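Inositol polyphosphate multikinase alpha (Arabidopsis thaliana, PDB 4FRF) phosphorylates inositol phosphates of several kinds at the expense of ATP, converting inositol 1,4,5-trisphosphate by two successive steps into inositol 1,3,4,5,6-pentakisphosphate. Local coordinates at residues Y80-M86 / L212-E218; H185-L191 / R229-K233. All coordinates share one frame; numbering follows the deposited sequence.

Contact 1. Residues Y80-M86 / L212-E218; sequences YTKPSVM and LMVYENE
V214 sets its CG2 methyl squarely over the ring of Y80, 4.0 Å from the centroid, a CH-pi contact on the face that also carries P83 and V85. The small branched valine and the flat ring mate closely, and the Y80 hydroxyl bonds R229 O. Alongside, strands 83-86 and 212-216 run antiparallel. M86 and M213 form a hydrogen-bonded pair, with M86 N to M213 O at 3.0 Å and M213 N to M86 O at 2.9 Å, and their flexible thioethers lie side by side against L156 of helix 149-158.

Where the strands end, E216, its CG anti to the backbone N (chi1 -169°), brings OE2 to K82 N at 2.8 Å and OE1 to T81 N at 3.1 Å, gripping the turn by its amides. N217 gives its backbone N to K82 O at 2.7 Å, and its ND2 reaches that same oxygen as well as S84 OG.

The looser side is solvent-facing: E218 lies across T81 and K82, its OE1 4.7 Å from K82 NZ, too far for a salt bridge. This antiparallel pairing of the central strand 83-90 with 209-216 belongs to the sheet of the inositol polyphosphate kinase fold.

Contact 2. Residues H185-L191 / R229-K233; sequences HGILTQL and RPQVK
I187 sets its CG1 against the CB corner of P230, 3.9 Å from that atom, the two side chains meeting at a slant, and sends its CG2 to V232 CG2 at 3.7 Å, filling the seam where helix 187-200 packs on the edge strand 231-235 of the antiparallel sheet. This is alpha-on-beta packing in the inositol polyphosphate kinase fold; the helix and strand segments are inclined by only 30°. The proline ring and the beta-branched I187 and V232 suit the seam because they are compact and stiff. P230 CG lies 4.0 Å from the CA of G186, the N-cap residue of the helix.

The polar element in this apolar seam is Q190, a residue long enough to span from helix to strand and equipped with both a donor and an acceptor. Its OE1 takes V232 N at 2.8 Å, nearly in line with the amide C=O, though the bond is bent at the hydrogen (134°). Two bonds leave the NE2 end, both close to the amide plane, which fixes the rotation of the group. One runs to P230 O at 3.0 Å, approaching from above the carbonyl plane; the other returns to H185 O, just before the helix, at 2.6 Å. An alanine in place of Q190 would be likely to leave V232 N, P230 O and H185 O without their side-chain partner and open a gap beside V232. L191, a longer apolar chain also touching F258 and I262 of helix 249-265, reaches V232 CG1 with its CD2 at 4.1 Å.

From the N terminus the chain first enters contact 1 at 80-86, at the start of strand 83-90. It passes through strand 121-130 and several helices to 185-191, the first side of contact 2, before 212-218 closes contact 1 across 125 intervening residues. Beyond that, 229-233 closes the shorter loop of contact 2, so the two loops cross rather than nest. Strands 209-216 and 231-235 are sheet neighbours, and L212 N meets K233 O at 2.7 Å. Together the contacts tie the middle of the sheet to its edge and then to helix 187-200, whose I187 CD1 reaches M213 CB at 3.6 Å.

Contact 1. Residues Y80-M86 / L212-E218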
# COMPACT_ATOMS: atom_id res chain seq x y z
N TYR A 80 14.18 -25.18 14.86
CA TYR A 80 15.45 -24.52 14.58
C TYR A 80 16.46 -24.73 15.68
O TYR A 80 16.14 -24.61 16.86
CB TYR A 80 15.24 -23.02 14.33
CG TYR A 80 14.55 -22.71 13.01
CD1 TYR A 80 15.27 -22.56 11.82
CD2 TYR A 80 13.16 -22.58 12.96
CE1 TYR A 80 14.63 -22.30 10.63
CE2 TYR A 80 12.52 -22.31 11.77
CZ TYR A 80 13.25 -22.16 10.61
OH TYR A 80 12.59 -21.90 9.44
N THR A 81 17.68 -25.09 15.28
CA THR A 81 18.74 -25.39 16.23
C THR A 81 19.40 -24.10 16.69
O THR A 81 19.41 -23.78 17.91
CB THR A 81 19.82 -26.30 15.60
OG1 THR A 81 19.29 -27.65 15.45
CG2 THR A 81 21.03 -26.34 16.52
N LYS A 82 19.95 -23.36 15.70
CA LYS A 82 20.54 -22.07 15.97
C LYS A 82 19.93 -21.07 15.00
O LYS A 82 20.41 -20.91 13.87
CB LYS A 82 22.06 -22.12 15.81
CG LYS A 82 22.73 -22.90 16.89
CD LYS A 82 24.24 -23.05 16.67
CE LYS A 82 24.85 -24.07 17.67
NZ LYS A 82 24.22 -24.00 19.03
N PRO A 83 18.84 -20.42 15.42
CA PRO A 83 18.14 -19.52 14.53
C PRO A 83 18.45 -18.07 14.83
O PRO A 83 18.45 -17.67 15.99
CB PRO A 83 16.68 -19.80 14.85
CG PRO A 83 16.68 -20.18 16.31
CD PRO A 83 18.04 -20.76 16.61
N SER A 84 18.74 -17.29 13.78
CA SER A 84 18.62 -15.84 13.84
C SER A 84 17.18 -15.49 13.52
O SER A 84 16.59 -16.09 12.62
CB SER A 84 19.55 -15.17 12.82
OG SER A 84 20.91 -15.46 13.08
N VAL A 85 16.63 -14.53 14.24
CA VAL A 85 15.22 -14.15 14.07
C VAL A 85 15.01 -12.62 14.05
O VAL A 85 15.76 -11.88 14.67
CB VAL A 85 14.34 -14.81 15.17
CG1 VAL A 85 14.81 -14.40 16.53
CG2 VAL A 85 12.89 -14.42 15.00
N MET A 86 14.02 -12.14 13.28
CA MET A 86 13.69 -10.69 13.25
C MET A 86 12.20 -10.41 13.15
O MET A 86 11.51 -11.02 12.34
CB MET A 86 14.42 -9.97 12.12
CG MET A 86 14.05 -8.48 12.03
SD MET A 86 14.50 -7.71 10.46
CE MET A 86 16.11 -7.07 10.87
N LEU A 212 7.40 -11.93 10.92
CA LEU A 212 8.53 -12.59 11.54
C LEU A 212 9.34 -13.36 10.52
O LEU A 212 8.82 -14.25 9.85
CB LEU A 212 8.05 -13.54 12.61
CG LEU A 212 9.15 -14.12 13.50
CD1 LEU A 212 8.60 -14.50 14.85
CD2 LEU A 212 9.79 -15.32 12.82
N MET A 213 10.63 -13.04 10.43
CA MET A 213 11.57 -13.83 9.63
C MET A 213 12.45 -14.67 10.55
O MET A 213 12.74 -14.28 11.69
CB MET A 213 12.45 -12.92 8.77
CG MET A 213 11.66 -11.89 7.93
SD MET A 213 12.67 -10.92 6.77
CE MET A 213 13.51 -9.80 7.92
N VAL A 214 12.84 -15.85 10.07
CA VAL A 214 13.76 -16.70 10.80
C VAL A 214 14.52 -17.62 9.86
O VAL A 214 14.07 -17.88 8.74
CB VAL A 214 13.05 -17.54 11.91
CG1 VAL A 214 11.84 -18.27 11.36
CG2 VAL A 214 14.01 -18.53 12.51
N TYR A 215 15.68 -18.09 10.31
CA TYR A 215 16.45 -19.05 9.52
C TYR A 215 17.50 -19.84 10.33
O TYR A 215 17.73 -19.58 11.51
CB TYR A 215 17.06 -18.40 8.27
CG TYR A 215 18.18 -17.42 8.53
CD1 TYR A 215 19.51 -17.85 8.55
CD2 TYR A 215 17.92 -16.05 8.63
CE1 TYR A 215 20.55 -16.95 8.72
CE2 TYR A 215 18.96 -15.14 8.81
CZ TYR A 215 20.27 -15.60 8.86
OH TYR A 215 21.31 -14.72 9.03
N GLU A 216 18.10 -20.84 9.68
CA GLU A 216 18.98 -21.79 10.35
C GLU A 216 20.44 -21.42 10.15
O GLU A 216 20.94 -21.44 9.03
CB GLU A 216 18.74 -23.22 9.80
CG GLU A 216 19.46 -24.30 10.71
CD GLU A 216 18.70 -24.40 12.10
OE1 GLU A 216 17.57 -24.80 12.18
OE2 GLU A 216 19.30 -24.00 13.09
N ASN A 217 21.16 -21.23 11.25
CA ASN A 217 22.61 -21.00 11.15
C ASN A 217 23.44 -22.28 11.05
O ASN A 217 24.49 -22.29 10.40
CB ASN A 217 23.09 -20.12 12.30
CG ASN A 217 22.58 -18.70 12.19
OD1 ASN A 217 23.16 -17.88 11.48
ND2 ASN A 217 21.47 -18.40 12.89
N GLU A 218 22.93 -23.39 11.60
CA GLU A 218 23.69 -24.65 11.64
C GLU A 218 24.54 -24.91 10.37
O GLU A 218 24.00 -25.19 9.28
CB GLU A 218 22.78 -25.84 11.97
CG GLU A 218 23.49 -26.99 12.69
CD GLU A 218 23.89 -26.65 14.14
OE1 GLU A 218 23.51 -25.56 14.63
OE2 GLU A 218 24.58 -27.50 14.79

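Contact 2. Residues H185-L191 / R229-K233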
# COMPACT_ATOMS: atom_id res chain seq x y z
N HIS A 185 12.78 -20.53 -2.79
CA HIS A 185 11.91 -20.72 -1.63
C HIS A 185 12.22 -19.72 -0.54
O HIS A 185 11.69 -19.80 0.55
CB HIS A 185 12.05 -22.13 -1.08
CG HIS A 185 11.52 -23.20 -1.99
ND1 HIS A 185 11.94 -23.34 -3.30
CD2 HIS A 185 10.64 -24.21 -1.77
CE1 HIS A 185 11.34 -24.38 -3.84
NE2 HIS A 185 10.55 -24.93 -2.93
N GLY A 186 13.09 -18.77 -0.85
CA GLY A 186 13.56 -17.82 0.13
C GLY A 186 12.50 -16.86 0.63
O GLY A 186 11.31 -16.98 0.29
N ILE A 187 12.92 -15.88 1.40
CA ILE A 187 12.01 -14.94 1.95
C ILE A 187 11.36 -14.08 0.87
O ILE A 187 10.18 -13.72 0.98
CB ILE A 187 12.70 -14.08 3.00
CG1 ILE A 187 13.14 -14.97 4.16
CG2 ILE A 187 11.78 -12.93 3.46
CD1 ILE A 187 13.09 -14.30 5.51
N LEU A 188 12.09 -13.79 -0.20
CA LEU A 188 11.56 -12.92 -1.23
C LEU A 188 10.33 -13.57 -1.86
O LEU A 188 9.23 -13.01 -1.83
CB LEU A 188 12.61 -12.56 -2.30
CG LEU A 188 12.12 -11.47 -3.26
CD1 LEU A 188 11.74 -10.24 -2.48
CD2 LEU A 188 13.14 -11.12 -4.37
N THR A 189 10.51 -14.79 -2.35
CA THR A 189 9.42 -15.57 -2.89
C THR A 189 8.26 -15.60 -1.91
O THR A 189 7.11 -15.40 -2.29
CB THR A 189 9.85 -17.01 -3.15
OG1 THR A 189 10.97 -17.02 -4.05
CG2 THR A 189 8.71 -17.82 -3.75
N GLN A 190 8.56 -15.88 -0.65
CA GLN A 190 7.53 -15.97 0.36
C GLN A 190 6.81 -14.63 0.52
O GLN A 190 5.59 -14.56 0.45
CB GLN A 190 8.11 -16.48 1.70
CG GLN A 190 8.56 -17.94 1.65
CD GLN A 190 9.29 -18.41 2.92
OE1 GLN A 190 8.89 -18.09 4.05
NE2 GLN A 190 10.32 -19.23 2.73
N LEU A 191 7.58 -13.55 0.68
CA LEU A 191 6.97 -12.24 0.83
C LEU A 191 6.07 -11.89 -0.37
O LEU A 191 5.00 -11.29 -0.21
CB LEU A 191 8.04 -11.17 1.02
CG LEU A 191 8.66 -11.10 2.41
CD1 LEU A 191 9.63 -9.91 2.51
CD2 LEU A 191 7.58 -10.98 3.46
N ARG A 229 16.95 -22.84 5.36
CA ARG A 229 15.54 -23.10 5.66
C ARG A 229 14.80 -21.84 6.17
O ARG A 229 14.15 -21.87 7.21
CB ARG A 229 15.43 -24.26 6.67
CG ARG A 229 14.03 -24.87 6.76
CD ARG A 229 14.08 -26.40 6.82
NE ARG A 229 14.70 -26.91 8.05
CZ ARG A 229 14.15 -26.83 9.27
NH1 ARG A 229 12.98 -26.19 9.44
NH2 ARG A 229 14.78 -27.34 10.32
N PRO A 230 14.87 -20.74 5.39
CA PRO A 230 14.28 -19.45 5.78
C PRO A 230 12.76 -19.50 5.80
O PRO A 230 12.16 -20.16 4.97
CB PRO A 230 14.73 -18.52 4.66
CG PRO A 230 14.90 -19.41 3.49
CD PRO A 230 15.38 -20.72 4.01
N GLN A 231 12.14 -18.76 6.72
CA GLN A 231 10.69 -18.77 6.80
C GLN A 231 10.04 -17.48 7.26
O GLN A 231 10.53 -16.81 8.18
CB GLN A 231 10.20 -19.94 7.63
CG GLN A 231 9.63 -21.04 6.77
CD GLN A 231 9.42 -22.32 7.52
OE1 GLN A 231 9.66 -22.41 8.73
NE2 GLN A 231 8.99 -23.35 6.79
N VAL A 232 8.88 -17.19 6.66
CA VAL A 232 8.10 -16.00 6.96
C VAL A 232 6.81 -16.38 7.69
O VAL A 232 6.21 -17.42 7.42
CB VAL A 232 7.71 -15.26 5.67
CG1 VAL A 232 6.82 -14.08 5.98
CG2 VAL A 232 8.95 -14.80 4.94
N LYS A 233 6.38 -15.51 8.60
CA LYS A 233 5.12 -15.71 9.32
C LYS A 233 4.61 -14.39 9.89
O LYS A 233 5.36 -13.44 10.06
CB LYS A 233 5.27 -16.76 10.42
CG LYS A 233 5.48 -18.18 9.88
CD LYS A 233 4.89 -19.25 10.80
CE LYS A 233 4.56 -20.55 10.03
NZ LYS A 233 5.64 -21.01 9.09